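Local coordinates for DNA repair and telomere maintenance protein nbs1 (Schizosaccharomyces pombe, PDB 3HUF) that acts within the MRN complex in DNA double-strand break repair and telomere maintenance, its N-terminal FHA and BRCT domains binding phosphorylated partners such as Ctp1, at residues Asp9-Lys14 against Ser34-Ile39; Val25-Ser30 against Ile43-Ala48; Tyr167-Lys172 against Ser217-Cys222; Asp146-Phe151 against Lys171-Ile176; Phe229-Leu234 against Leu249-Phe254. All coordinates share one frame; numbering follows the deposited sequence.

Contact 1: Asp9-Lys14 against Ser34-Ile39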
# COMPACT_ATOMS: atom_id res chain seq x y z
N ASP A 9 -26.57 12.00 -10.84
CA ASP A 9 -25.62 12.31 -11.89
C ASP A 9 -24.86 13.59 -11.55
O ASP A 9 -24.38 14.29 -12.44
CB ASP A 9 -26.39 12.46 -13.21
CG ASP A 9 -25.68 11.81 -14.38
OD1 ASP A 9 -25.84 12.33 -15.50
OD2 ASP A 9 -24.98 10.78 -14.18
N ILE A 10 -24.74 13.88 -10.25
CA ILE A 10 -24.22 15.17 -9.83
C ILE A 10 -22.71 15.32 -10.12
O ILE A 10 -22.22 16.43 -10.30
CB ILE A 10 -24.62 15.52 -8.37
CG1 ILE A 10 -23.98 14.56 -7.36
CG2 ILE A 10 -26.16 15.48 -8.20
CD1 ILE A 10 -23.73 15.17 -5.99
N LEU A 11 -22.01 14.20 -10.23
CA LEU A 11 -20.61 14.19 -10.70
C LEU A 11 -20.50 13.56 -12.09
O LEU A 11 -19.47 12.99 -12.45
CB LEU A 11 -19.70 13.45 -9.70
CG LEU A 11 -19.29 14.21 -8.45
CD1 LEU A 11 -18.64 13.28 -7.40
CD2 LEU A 11 -18.34 15.35 -8.82
N LYS A 12 -21.58 13.69 -12.86
CA LYS A 12 -21.69 13.13 -14.21
C LYS A 12 -21.50 11.62 -14.29
O LYS A 12 -21.13 11.09 -15.34
CB LYS A 12 -20.75 13.84 -15.20
CG LYS A 12 -21.04 15.32 -15.35
CD LYS A 12 -19.80 16.08 -15.81
CE LYS A 12 -20.10 17.57 -15.95
NZ LYS A 12 -19.11 18.33 -15.14
N GLY A 13 -21.75 10.91 -13.19
CA GLY A 13 -21.59 9.45 -13.17
C GLY A 13 -20.14 8.98 -13.11
O GLY A 13 -19.84 7.79 -13.31
N LYS A 14 -19.23 9.92 -12.84
CA LYS A 14 -17.81 9.64 -12.77
C LYS A 14 -17.29 9.71 -11.34
O LYS A 14 -17.87 10.39 -10.49
CB LYS A 14 -17.06 10.63 -13.66
CG LYS A 14 -17.40 10.40 -15.12
CD LYS A 14 -16.69 11.32 -16.06
CE LYS A 14 -16.55 10.65 -17.44
NZ LYS A 14 -17.68 9.69 -17.79
N SER A 34 -7.81 21.53 -10.35
CA SER A 34 -8.07 22.20 -9.06
C SER A 34 -9.52 22.63 -8.83
O SER A 34 -9.80 23.38 -7.90
CB SER A 34 -7.09 23.36 -8.82
OG SER A 34 -7.41 24.47 -9.62
N HIS A 35 -10.43 22.12 -9.66
CA HIS A 35 -11.86 22.44 -9.55
C HIS A 35 -12.71 21.20 -9.80
O HIS A 35 -12.36 20.33 -10.62
CB HIS A 35 -12.28 23.51 -10.56
CG HIS A 35 -11.57 24.82 -10.41
ND1 HIS A 35 -10.33 25.07 -10.96
CD2 HIS A 35 -11.94 25.97 -9.80
CE1 HIS A 35 -9.95 26.30 -10.66
NE2 HIS A 35 -10.91 26.87 -9.96
N ILE A 36 -13.85 21.15 -9.12
CA ILE A 36 -14.78 20.04 -9.25
C ILE A 36 -16.18 20.61 -9.43
O ILE A 36 -16.71 21.27 -8.53
CB ILE A 36 -14.73 19.10 -7.99
CG1 ILE A 36 -13.30 18.61 -7.69
CG2 ILE A 36 -15.66 17.90 -8.14
CD1 ILE A 36 -13.13 18.01 -6.31
N GLN A 37 -16.76 20.36 -10.60
CA GLN A 37 -18.12 20.76 -10.89
C GLN A 37 -19.14 19.76 -10.35
O GLN A 37 -19.07 18.55 -10.63
CB GLN A 37 -18.35 20.93 -12.39
CG GLN A 37 -19.74 21.48 -12.71
CD GLN A 37 -19.94 21.82 -14.18
OE1 GLN A 37 -19.57 21.07 -15.08
NE2 GLN A 37 -20.55 22.97 -14.43
N VAL A 38 -20.10 20.28 -9.60
CA VAL A 38 -21.17 19.49 -9.02
C VAL A 38 -22.45 20.23 -9.31
O VAL A 38 -22.67 21.31 -8.76
CB VAL A 38 -21.00 19.32 -7.50
CG1 VAL A 38 -21.96 18.23 -7.00
CG2 VAL A 38 -19.58 18.94 -7.14
N ILE A 39 -23.30 19.65 -10.15
CA ILE A 39 -24.49 20.35 -10.63
C ILE A 39 -25.76 19.95 -9.89
O ILE A 39 -26.18 18.79 -9.95
CB ILE A 39 -24.68 20.18 -12.14
CG1 ILE A 39 -23.35 20.41 -12.87
CG2 ILE A 39 -25.80 21.11 -12.64
CD1 ILE A 39 -23.38 20.14 -14.34
O HOH W 1 -17.83 16.90 -12.31
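Ile10 and Ile39 bring the two backbones within 5.2 Å, CA to CA, where the tight turns of Asp9-Lys14, a type I turn from Asp9 to Lys12 overlapped by a type I' turn from Leu11 to Lys14, meet the chain leaving strand 35-37. A single weak backbone bond joins them, Ile39 N to Ile10 O at 3.4 Å, and the same carbonyl takes a CA-H contact from Val38. The apolar side chains follow this line. Ile10 and Val38 lie side by side and point the same way, CD1 of Ile10 being 3.7 Å from CG1 of Val38. Leu11 reaches over with one branch: its CD2 packs 3.8 Å from CG2 of Ile36 and also comes near the carbonyl oxygen of Gln37. The polar part is more exposed. Gln37 has CG anti to the backbone N (chi1 -174°) and an extended chain beyond it, and Lys12 crosses it at about a right angle, NZ donating to OE1 over 2.8 Å. The C=O...N angle there is 132°, with the ammonium 18° out of the amide plane. A water hydrogen-bonded to Gln37 O also makes a weak bond with the same NZ. An alanine in place of Gln37 would probably leave Lys12 NZ without its amide mate and Arg27 O without the NE2 donor. Lys12 NZ also forms a salt bridge with Asp31. Strand 35-37 is an edge strand beside strand 21-26 in the FHA domain, and Ile36 and Leu11 also touch strand 2-6, so the contact ties the turn after that strand to the neighbouring sheet.

Contact 2: Val25-Ser30 against Ile43-Ala48; sequences VGRNVS and ISKRHA
Val25 opens a classic beta bulge in the FHA domain, the fold whose loops bind phosphorylated peptides. Its N donates to Ala48 O at 2.8 Å, and its O accepts from both His47 N and Ala48 N, so two residues of Ile43-Ala48 face one of Val25-Ser30. The bulge ends the antiparallel pairing of strand 21-26 with strand 48-52. Gly26 follows, its CA 3.2 Å from Lys45 O; a CB here would collide with that carbonyl. Arg27 then turns its backbone N to Ser44 O in an almost straight bond (178° at the hydrogen). Its CG is anti to the backbone N (chi1 -170°), and the chain bends at chi3; the guanidinium lies beside the 43-45 backbone. Lys45 N lies over one face, offset toward the rim, while NH2 is 3.4 Å from Lys45 CG. The strongest partner of this group is a modified side chain of the bound peptide, to which NH1, Ser44 OG and Lys45 N all bond, so both segments contribute to one peptide-binding site, consistent with phosphopeptide recognition by the FHA domain. An alanine in place of Arg27 would probably cost the modified group its guanidinium donor and leave Lys45 CG without the NH2 packed against it. With Lys45 NZ 4.5 Å from Arg27 NH2, the positive potential there is likely to suit a negatively charged ligand. Asn28 next donates its backbone N to Lys45 O and rests CB on Lys45 CB, and Val29 CG2 packs near Arg46 CG. Within Ile43-Ala48, His47 ND1 accepts from Ser44 N at 2.9 Å, the donor lying in the plane of the imidazole.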
# COMPACT_ATOMS: atom_id res chain seq x y z
N VAL A 25 -15.09 23.51 -5.28
CA VAL A 25 -16.18 22.63 -5.62
C VAL A 25 -17.44 23.50 -5.74
O VAL A 25 -17.74 24.31 -4.86
CB VAL A 25 -16.33 21.57 -4.48
CG1 VAL A 25 -17.39 20.55 -4.81
CG2 VAL A 25 -14.96 20.89 -4.16
N GLY A 26 -18.17 23.35 -6.83
CA GLY A 26 -19.29 24.24 -7.10
C GLY A 26 -20.03 23.97 -8.39
O GLY A 26 -19.54 23.25 -9.27
N ARG A 27 -21.22 24.56 -8.48
CA ARG A 27 -22.12 24.41 -9.63
C ARG A 27 -21.56 25.03 -10.93
O ARG A 27 -21.77 24.50 -12.02
CB ARG A 27 -23.48 25.05 -9.29
CG ARG A 27 -24.61 24.78 -10.27
CD ARG A 27 -25.88 25.48 -9.78
NE ARG A 27 -25.73 26.94 -9.77
CZ ARG A 27 -26.16 27.75 -8.80
NH1 ARG A 27 -26.77 27.25 -7.73
NH2 ARG A 27 -25.98 29.05 -8.89
N ASN A 28 -20.83 26.14 -10.80
CA ASN A 28 -20.36 26.88 -11.96
C ASN A 28 -18.84 26.95 -12.02
O ASN A 28 -18.24 28.02 -11.90
CB ASN A 28 -20.95 28.29 -11.98
CG ASN A 28 -21.57 28.63 -13.31
OD1 ASN A 28 -20.89 28.68 -14.35
ND2 ASN A 28 -22.89 28.83 -13.31
N VAL A 29 -18.24 25.79 -12.24
CA VAL A 29 -16.81 25.61 -12.09
C VAL A 29 -16.48 24.47 -13.06
O VAL A 29 -17.28 23.56 -13.22
CB VAL A 29 -16.50 25.34 -10.57
CG1 VAL A 29 -15.73 24.04 -10.31
CG2 VAL A 29 -15.85 26.56 -9.89
N SER A 30 -15.36 24.53 -13.77
CA SER A 30 -15.08 23.43 -14.70
C SER A 30 -14.04 22.45 -14.18
O SER A 30 -13.04 22.85 -13.59
CB SER A 30 -14.76 23.93 -16.13
OG SER A 30 -13.64 24.79 -16.16
N ILE A 43 -26.80 24.02 -4.84
CA ILE A 43 -25.35 24.16 -4.72
C ILE A 43 -24.94 25.53 -5.27
O ILE A 43 -25.34 25.88 -6.37
CB ILE A 43 -24.64 23.05 -5.51
CG1 ILE A 43 -25.11 21.69 -4.98
CG2 ILE A 43 -23.08 23.17 -5.41
CD1 ILE A 43 -24.47 20.50 -5.67
N SER A 44 -24.19 26.29 -4.49
CA SER A 44 -23.69 27.60 -4.93
C SER A 44 -22.69 27.44 -6.05
O SER A 44 -22.07 26.38 -6.18
CB SER A 44 -23.02 28.34 -3.79
OG SER A 44 -23.89 28.43 -2.69
N LYS A 45 -22.55 28.49 -6.86
CA LYS A 45 -21.61 28.53 -7.97
C LYS A 45 -20.20 28.09 -7.58
O LYS A 45 -19.61 27.24 -8.23
CB LYS A 45 -21.56 29.93 -8.58
CG LYS A 45 -22.83 30.32 -9.29
CD LYS A 45 -22.62 31.59 -10.07
CE LYS A 45 -23.79 32.51 -9.86
NZ LYS A 45 -23.83 32.94 -8.44
N ARG A 46 -19.66 28.71 -6.54
CA ARG A 46 -18.46 28.24 -5.86
C ARG A 46 -18.92 27.88 -4.45
O ARG A 46 -19.29 28.78 -3.68
CB ARG A 46 -17.39 29.34 -5.80
CG ARG A 46 -16.82 29.78 -7.14
CD ARG A 46 -15.82 30.95 -6.99
NE ARG A 46 -14.65 30.63 -6.17
CZ ARG A 46 -14.46 31.05 -4.91
NH1 ARG A 46 -15.36 31.83 -4.31
NH2 ARG A 46 -13.35 30.71 -4.25
N HIS A 47 -18.92 26.59 -4.09
CA HIS A 47 -19.63 26.16 -2.88
C HIS A 47 -18.73 25.77 -1.70
O HIS A 47 -18.94 26.24 -0.57
CB HIS A 47 -20.62 25.02 -3.20
CG HIS A 47 -21.58 24.74 -2.08
ND1 HIS A 47 -22.90 25.14 -2.12
CD2 HIS A 47 -21.41 24.12 -0.89
CE1 HIS A 47 -23.50 24.77 -1.00
NE2 HIS A 47 -22.62 24.15 -0.24
N ALA A 48 -17.77 24.90 -1.97
CA ALA A 48 -16.88 24.38 -0.95
C ALA A 48 -15.42 24.37 -1.41
O ALA A 48 -15.14 24.31 -2.62
CB ALA A 48 -17.30 22.95 -0.54

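Contact 3: Tyr167-Lys172 against Ser217-Cys222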
# COMPACT_ATOMS: atom_id res chain seq x y z
N TYR A 167 10.15 -11.36 1.77
CA TYR A 167 9.14 -11.11 2.78
C TYR A 167 7.87 -10.51 2.19
O TYR A 167 6.78 -10.99 2.49
CB TYR A 167 9.69 -10.23 3.90
CG TYR A 167 8.76 -10.14 5.09
CD1 TYR A 167 8.20 -11.29 5.66
CD2 TYR A 167 8.45 -8.90 5.65
CE1 TYR A 167 7.35 -11.21 6.75
CE2 TYR A 167 7.60 -8.82 6.75
CZ TYR A 167 7.06 -9.96 7.30
OH TYR A 167 6.21 -9.84 8.37
N ALA A 168 8.02 -9.48 1.35
CA ALA A 168 6.88 -8.88 0.67
C ALA A 168 6.12 -9.90 -0.17
O ALA A 168 4.89 -9.95 -0.13
CB ALA A 168 7.33 -7.73 -0.20
N PHE A 169 6.85 -10.70 -0.93
CA PHE A 169 6.24 -11.77 -1.73
C PHE A 169 5.37 -12.70 -0.88
O PHE A 169 4.24 -13.04 -1.25
CB PHE A 169 7.35 -12.58 -2.40
CG PHE A 169 6.84 -13.56 -3.40
CD1 PHE A 169 6.38 -13.13 -4.64
CD2 PHE A 169 6.83 -14.92 -3.12
CE1 PHE A 169 5.92 -14.03 -5.57
CE2 PHE A 169 6.37 -15.83 -4.05
CZ PHE A 169 5.91 -15.38 -5.28
N LEU A 170 5.93 -13.13 0.25
CA LEU A 170 5.27 -14.09 1.12
C LEU A 170 4.04 -13.55 1.84
O LEU A 170 3.05 -14.27 1.98
CB LEU A 170 6.26 -14.67 2.13
CG LEU A 170 7.19 -15.73 1.53
CD1 LEU A 170 8.35 -15.97 2.45
CD2 LEU A 170 6.42 -17.01 1.30
N LYS A 171 4.08 -12.29 2.29
CA LYS A 171 2.89 -11.71 2.93
C LYS A 171 1.87 -11.14 1.92
O LYS A 171 0.96 -10.39 2.28
CB LYS A 171 3.24 -10.72 4.08
CG LYS A 171 4.40 -9.76 3.84
CD LYS A 171 4.46 -8.70 4.94
CE LYS A 171 5.21 -7.43 4.47
NZ LYS A 171 4.85 -6.22 5.31
N LYS A 172 2.04 -11.52 0.65
CA LYS A 172 1.10 -11.22 -0.44
C LYS A 172 1.01 -9.75 -0.83
O LYS A 172 -0.01 -9.28 -1.34
CB LYS A 172 -0.27 -11.87 -0.20
CG LYS A 172 -0.21 -13.40 -0.26
CD LYS A 172 -1.35 -14.04 0.52
CE LYS A 172 -1.36 -15.54 0.29
NZ LYS A 172 -2.61 -16.17 0.83
N SER A 217 6.11 -19.61 -8.72
CA SER A 217 4.87 -19.18 -9.38
C SER A 217 3.98 -18.23 -8.55
O SER A 217 3.42 -17.26 -9.07
CB SER A 217 4.06 -20.41 -9.83
OG SER A 217 4.65 -21.04 -10.96
N SER A 218 3.88 -18.51 -7.25
CA SER A 218 2.93 -17.83 -6.40
C SER A 218 3.41 -17.80 -4.95
O SER A 218 4.24 -18.62 -4.56
CB SER A 218 1.58 -18.55 -6.46
OG SER A 218 1.65 -19.79 -5.79
N PRO A 219 2.90 -16.85 -4.15
CA PRO A 219 3.09 -16.95 -2.70
C PRO A 219 2.58 -18.28 -2.12
O PRO A 219 3.22 -18.85 -1.23
CB PRO A 219 2.26 -15.78 -2.17
CG PRO A 219 2.26 -14.80 -3.28
CD PRO A 219 2.17 -15.63 -4.52
N GLU A 220 1.47 -18.77 -2.67
CA GLU A 220 0.78 -19.96 -2.17
C GLU A 220 1.62 -21.23 -2.14
O GLU A 220 1.47 -22.05 -1.22
CB GLU A 220 -0.51 -20.19 -2.96
N ASP A 221 2.50 -21.42 -3.12
CA ASP A 221 3.34 -22.62 -3.11
C ASP A 221 4.53 -22.51 -2.14
O ASP A 221 5.07 -23.53 -1.67
CB ASP A 221 3.75 -23.10 -4.52
CG ASP A 221 4.06 -21.96 -5.48
OD1 ASP A 221 4.92 -21.12 -5.14
OD2 ASP A 221 3.48 -21.93 -6.59
N CYS A 222 4.92 -21.28 -1.83
CA CYS A 222 6.00 -21.01 -0.87
C CYS A 222 5.54 -21.16 0.57
O CYS A 222 6.29 -21.66 1.42
CB CYS A 222 6.54 -19.60 -1.07
SG CYS A 222 8.10 -19.53 -1.93
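Phe169 and Pro219 centre the meeting of a helix end and a helix start, the former in the first BRCT domain: helix 163-170 closes in a Schellman motif, with Lys172 at positive phi as its C-prime residue, and a short, weakly bonded helical turn follows Ser218, at about Pro219. The aromatic interaction is a CH-pi contact. Pro219 CG stands over the middle of the Phe169 ring, 4.3 Å from the centroid and 12° off the normal, and it also lies close to the Phe169 carbonyl oxygen. With CG anti to the backbone N (chi1 -171°), the ring projects from the helix, and its CZ comes 3.5 Å from Ser218 C. Apolar contacts flank this pair. Leu170 touches Cys222 through CD2, 3.5 Å from CB, while the Lys172 chain crosses the proline obliquely, its CG 3.9 Å from Pro219 CB. Around them Phe205 and Phe215 meet Phe169, and Trp298 of helix 294-302 touches both Phe169 and Leu170, so the contact lies where elements of both BRCT regions converge. Polar bonds lie within each segment; in Ser217-Cys222 they fix the start of the turn: Ser218 is its N-cap, and its OG accepts from Asp221 N at 3.2 Å.

Contact 4: Asp146-Phe151 against Lys171-Ile176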
# COMPACT_ATOMS: atom_id res chain seq x y z
N ASP A 146 2.63 -2.85 8.60
CA ASP A 146 1.45 -3.67 8.33
C ASP A 146 0.43 -3.01 7.38
O ASP A 146 -0.52 -3.67 6.94
CB ASP A 146 0.79 -4.11 9.64
CG ASP A 146 1.70 -5.02 10.45
OD1 ASP A 146 2.31 -5.93 9.84
OD2 ASP A 146 1.81 -4.83 11.68
N ALA A 147 0.66 -1.74 7.05
CA ALA A 147 -0.19 -1.00 6.13
C ALA A 147 0.34 -0.94 4.69
O ALA A 147 -0.35 -0.43 3.79
CB ALA A 147 -0.44 0.42 6.67
N THR A 148 1.56 -1.42 4.47
CA THR A 148 2.16 -1.52 3.13
C THR A 148 1.26 -2.31 2.21
O THR A 148 0.82 -3.41 2.57
CB THR A 148 3.51 -2.26 3.19
OG1 THR A 148 4.43 -1.49 3.95
CG2 THR A 148 4.10 -2.45 1.79
N THR A 149 0.96 -1.73 1.05
CA THR A 149 0.25 -2.44 -0.01
C THR A 149 1.19 -2.82 -1.17
O THR A 149 0.93 -3.80 -1.87
CB THR A 149 -0.93 -1.60 -0.58
OG1 THR A 149 -0.43 -0.34 -1.02
CG2 THR A 149 -2.00 -1.36 0.49
N HIS A 150 2.26 -2.05 -1.39
CA HIS A 150 3.16 -2.29 -2.53
C HIS A 150 4.58 -2.17 -2.08
O HIS A 150 4.88 -1.38 -1.17
CB HIS A 150 2.91 -1.29 -3.65
CG HIS A 150 1.56 -1.39 -4.27
ND1 HIS A 150 0.42 -0.92 -3.65
CD2 HIS A 150 1.16 -1.91 -5.46
CE1 HIS A 150 -0.63 -1.15 -4.42
NE2 HIS A 150 -0.21 -1.73 -5.54
N PHE A 151 5.46 -2.94 -2.72
CA PHE A 151 6.85 -2.99 -2.35
C PHE A 151 7.69 -2.80 -3.59
O PHE A 151 7.53 -3.56 -4.54
CB PHE A 151 7.19 -4.35 -1.71
CG PHE A 151 8.64 -4.49 -1.32
CD1 PHE A 151 9.07 -4.09 -0.06
CD2 PHE A 151 9.59 -5.01 -2.21
CE1 PHE A 151 10.40 -4.21 0.31
CE2 PHE A 151 10.93 -5.13 -1.85
CZ PHE A 151 11.34 -4.73 -0.59
N LYS A 171 4.08 -12.29 2.29
CA LYS A 171 2.89 -11.71 2.93
C LYS A 171 1.87 -11.14 1.92
O LYS A 171 0.96 -10.39 2.28
CB LYS A 171 3.24 -10.72 4.08
CG LYS A 171 4.40 -9.76 3.84
CD LYS A 171 4.46 -8.70 4.94
CE LYS A 171 5.21 -7.43 4.47
NZ LYS A 171 4.85 -6.22 5.31
N LYS A 172 2.04 -11.52 0.65
CA LYS A 172 1.10 -11.22 -0.44
C LYS A 172 1.01 -9.75 -0.83
O LYS A 172 -0.01 -9.28 -1.34
CB LYS A 172 -0.27 -11.87 -0.20
CG LYS A 172 -0.21 -13.40 -0.26
CD LYS A 172 -1.35 -14.04 0.52
CE LYS A 172 -1.36 -15.54 0.29
NZ LYS A 172 -2.61 -16.17 0.83
N THR A 173 2.09 -9.02 -0.57
CA THR A 173 2.22 -7.65 -1.00
C THR A 173 2.44 -7.66 -2.51
O THR A 173 2.98 -8.62 -3.05
CB THR A 173 3.39 -7.00 -0.28
OG1 THR A 173 3.20 -7.16 1.13
CG2 THR A 173 3.49 -5.52 -0.59
N VAL A 174 1.98 -6.61 -3.19
CA VAL A 174 2.20 -6.43 -4.62
C VAL A 174 3.62 -5.89 -4.85
O VAL A 174 3.99 -4.86 -4.32
CB VAL A 174 1.13 -5.47 -5.23
CG1 VAL A 174 1.35 -5.28 -6.73
CG2 VAL A 174 -0.27 -5.99 -4.96
N ILE A 175 4.42 -6.61 -5.63
CA ILE A 175 5.79 -6.19 -5.85
C ILE A 175 5.89 -5.39 -7.13
O ILE A 175 5.44 -5.81 -8.18
CB ILE A 175 6.76 -7.40 -5.84
CG1 ILE A 175 6.77 -8.06 -4.44
CG2 ILE A 175 8.18 -6.98 -6.28
CD1 ILE A 175 7.49 -9.37 -4.42
N ILE A 176 6.44 -4.19 -7.04
CA ILE A 176 6.53 -3.36 -8.22
C ILE A 176 7.98 -2.99 -8.44
O ILE A 176 8.86 -3.35 -7.65
CB ILE A 176 5.65 -2.09 -8.07
CG1 ILE A 176 5.99 -1.36 -6.76
CG2 ILE A 176 4.17 -2.46 -8.14
CD1 ILE A 176 5.21 -0.08 -6.55
O HOH W 2 4.60 -7.27 8.46
O HOH W 3 6.04 -3.60 5.13
O HOH W 4 1.70 -5.24 4.84
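His150-Phe151 and Val174-Ile175 pair as parallel neighbours in the sheet of the first BRCT domain, the two strands of a beta-alpha-beta unit whose helix is 163-170. Three backbone bonds set the register: Val174 N to Thr149 O, Phe151 N to Val174 O at 2.9 Å, and Ile176 N to Phe151 O at 2.8 Å. On one face His150 and Val174 lie side by side, the imidazole CD2 3.6 Å from Val174 CB, while Ile176 CG2 approaches near the ring plane. ND1 of this ring shares a hydrogen bond with Thr149 OG1, which would limit its rotation. Just before the strand, Thr173 CG2, anti to the backbone N, sits 3.3 Å from Thr149 O and also meets Phe151 CB. Ahead of the paired strands, waters bridge the two segments. Lys171 NZ donates over 2.9 Å to a water bound to Thr148 OG1, and weaker water links run from it to Thr148 O and Asp146 OD1. Asp144 forms a salt bridge with the same ammonium. Strand 118-120 flanks strand 150-152 on its far side from strand 174-176; helix 163-170 packs on Phe151 and Ile175, and helix 198-209 lies against His150 and Val174.

Contact 5: Phe229-Leu234 against Leu249-Phe254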
# COMPACT_ATOMS: atom_id res chain seq x y z
N PHE A 229 9.32 -28.87 10.02
CA PHE A 229 10.65 -28.43 10.44
C PHE A 229 10.59 -27.43 11.60
O PHE A 229 9.49 -26.90 11.94
CB PHE A 229 11.42 -27.79 9.28
CG PHE A 229 11.88 -28.77 8.24
CD1 PHE A 229 11.09 -29.03 7.13
CD2 PHE A 229 13.11 -29.40 8.36
CE1 PHE A 229 11.51 -29.92 6.16
CE2 PHE A 229 13.54 -30.30 7.39
CZ PHE A 229 12.74 -30.56 6.29
N SER A 230 11.78 -27.20 12.20
CA SER A 230 11.92 -26.22 13.27
C SER A 230 13.27 -25.51 13.15
O SER A 230 14.22 -26.04 12.56
CB SER A 230 11.79 -26.89 14.64
OG SER A 230 12.83 -27.82 14.87
N CYS A 231 13.36 -24.31 13.71
CA CYS A 231 14.59 -23.54 13.65
C CYS A 231 14.82 -22.69 14.90
O CYS A 231 14.02 -22.72 15.83
CB CYS A 231 14.63 -22.68 12.38
SG CYS A 231 13.54 -21.23 12.37
N ALA A 232 15.92 -21.94 14.90
CA ALA A 232 16.24 -21.00 15.96
C ALA A 232 17.00 -19.78 15.43
O ALA A 232 17.85 -19.93 14.55
CB ALA A 232 17.06 -21.69 17.04
N MET A 233 16.70 -18.58 15.93
CA MET A 233 17.59 -17.42 15.72
C MET A 233 17.73 -16.42 16.87
O MET A 233 16.92 -16.39 17.80
CB MET A 233 17.38 -16.70 14.36
CG MET A 233 16.04 -16.13 14.06
SD MET A 233 16.16 -14.49 13.26
CE MET A 233 16.43 -14.90 11.54
N LEU A 234 18.78 -15.61 16.76
CA LEU A 234 19.20 -14.63 17.78
C LEU A 234 18.43 -13.33 17.66
O LEU A 234 18.49 -12.65 16.64
CB LEU A 234 20.72 -14.36 17.64
CG LEU A 234 21.58 -13.54 18.62
CD1 LEU A 234 21.16 -12.05 18.75
CD2 LEU A 234 21.68 -14.20 19.99
N LEU A 249 7.67 -22.96 9.62
CA LEU A 249 8.69 -23.38 10.58
C LEU A 249 8.23 -23.17 12.03
O LEU A 249 7.35 -22.34 12.32
CB LEU A 249 9.99 -22.61 10.35
CG LEU A 249 10.86 -22.95 9.15
CD1 LEU A 249 11.83 -21.82 8.89
CD2 LEU A 249 11.62 -24.27 9.37
N ARG A 250 8.85 -23.93 12.93
CA ARG A 250 8.71 -23.75 14.37
C ARG A 250 9.95 -23.00 14.84
O ARG A 250 11.06 -23.43 14.58
CB ARG A 250 8.58 -25.12 15.04
CG ARG A 250 8.71 -25.18 16.55
CD ARG A 250 8.19 -26.54 17.02
NE ARG A 250 8.80 -27.02 18.25
CZ ARG A 250 8.49 -28.19 18.82
NH1 ARG A 250 7.57 -28.96 18.26
NH2 ARG A 250 9.08 -28.58 19.94
N ILE A 251 9.77 -21.86 15.50
CA ILE A 251 10.90 -21.00 15.83
C ILE A 251 11.15 -20.92 17.33
O ILE A 251 10.21 -20.81 18.12
CB ILE A 251 10.70 -19.57 15.27
CG1 ILE A 251 10.18 -19.64 13.84
CG2 ILE A 251 12.01 -18.77 15.31
CD1 ILE A 251 9.16 -18.57 13.53
N SER A 252 12.42 -20.98 17.71
CA SER A 252 12.82 -20.76 19.09
C SER A 252 13.82 -19.61 19.14
O SER A 252 14.92 -19.71 18.59
CB SER A 252 13.43 -22.02 19.69
OG SER A 252 12.55 -23.12 19.54
N THR A 253 13.44 -18.52 19.81
CA THR A 253 14.26 -17.32 19.90
C THR A 253 15.15 -17.40 21.13
O THR A 253 14.67 -17.63 22.24
CB THR A 253 13.38 -16.05 19.95
OG1 THR A 253 12.57 -16.00 18.78
CG2 THR A 253 14.23 -14.78 20.03
N PHE A 254 16.46 -17.25 20.93
CA PHE A 254 17.41 -17.20 22.03
C PHE A 254 18.04 -15.81 22.18
O PHE A 254 17.98 -14.98 21.28
CB PHE A 254 18.47 -18.32 21.96
CG PHE A 254 19.22 -18.37 20.65
CD1 PHE A 254 20.36 -17.61 20.45
CD2 PHE A 254 18.79 -19.21 19.63
CE1 PHE A 254 21.05 -17.66 19.23
CE2 PHE A 254 19.47 -19.27 18.41
CZ PHE A 254 20.61 -18.50 18.21
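Strands 230-234 and 250-254 run parallel, their axes 4.5 Å apart at closest approach and turned by 26°, with Cys231 paired to Ile251, Ala232 to Ser252, Met233 to Thr253 and Leu234 to Phe254. Backbone bonds zigzag between them, from Arg250 N to Phe229 O through the short Cys231 N to Arg250 O (2.6 Å) and Ser252 N to Cys231 O, as far as Phe254 N to Met233 O; the one from Met233 N to Ser252 O is weak. Phe254 dominates the face it shares with Ala232 and Leu234. Its CG sits between the backbone N and the carbonyl carbon (chi1 54°), and the ring folds back over the neighbouring strand, one face above Met233 C and Leu234 N. Ala232 CB meets the ring at its edge, in plane, 3.7 Å from CE2. Leu234 crosses it at about a right angle, placing CD2 3.6 Å from CE1. On the other face, with Cys231, Ile251, Met233 and Thr253, packing centres on the cysteine. Cys231 SG touches Leu249 CD1 at 3.9 Å and Ile251 CG1 at 4.0 Å. Just before the strands, Leu249 CD2 packs 3.5 Å from Phe229 CB. Leu244 of helix 238-246 covers Cys231, Leu249 and Ile251. Strand, helix and parallel strand form the beta-alpha-beta crossover of the second BRCT domain, with strand 250-254 at the edge of a four-stranded parallel sheet in the 2-1-3-4 order of the BRCT fold.

How the contacts relate
Contacts 1 and 2 belong to the FHA domain and touch through backbone bonds between strands 21-26 and 35-37; both are partly buried, but contact 2 carries ligand-binding polar groups while contact 1 mixes apolar packing with a surface lysine. Contacts 3 and 4 share Lys171 and Lys172, just after helix 163-170. Contact 4 is the buried one, its centre about 5 Å from the chain's centre, and rests on sheet bonds, whereas contact 3 relies on aromatic and apolar packing. Contact 5 repeats the parallel beta-alpha-beta plan of contact 4 in the other BRCT domain, and each includes an outermost strand of its sheet, but contact 5 is only partly buried; their centres are about 25 Å apart, those of contacts 2 and 5 about 62 Å.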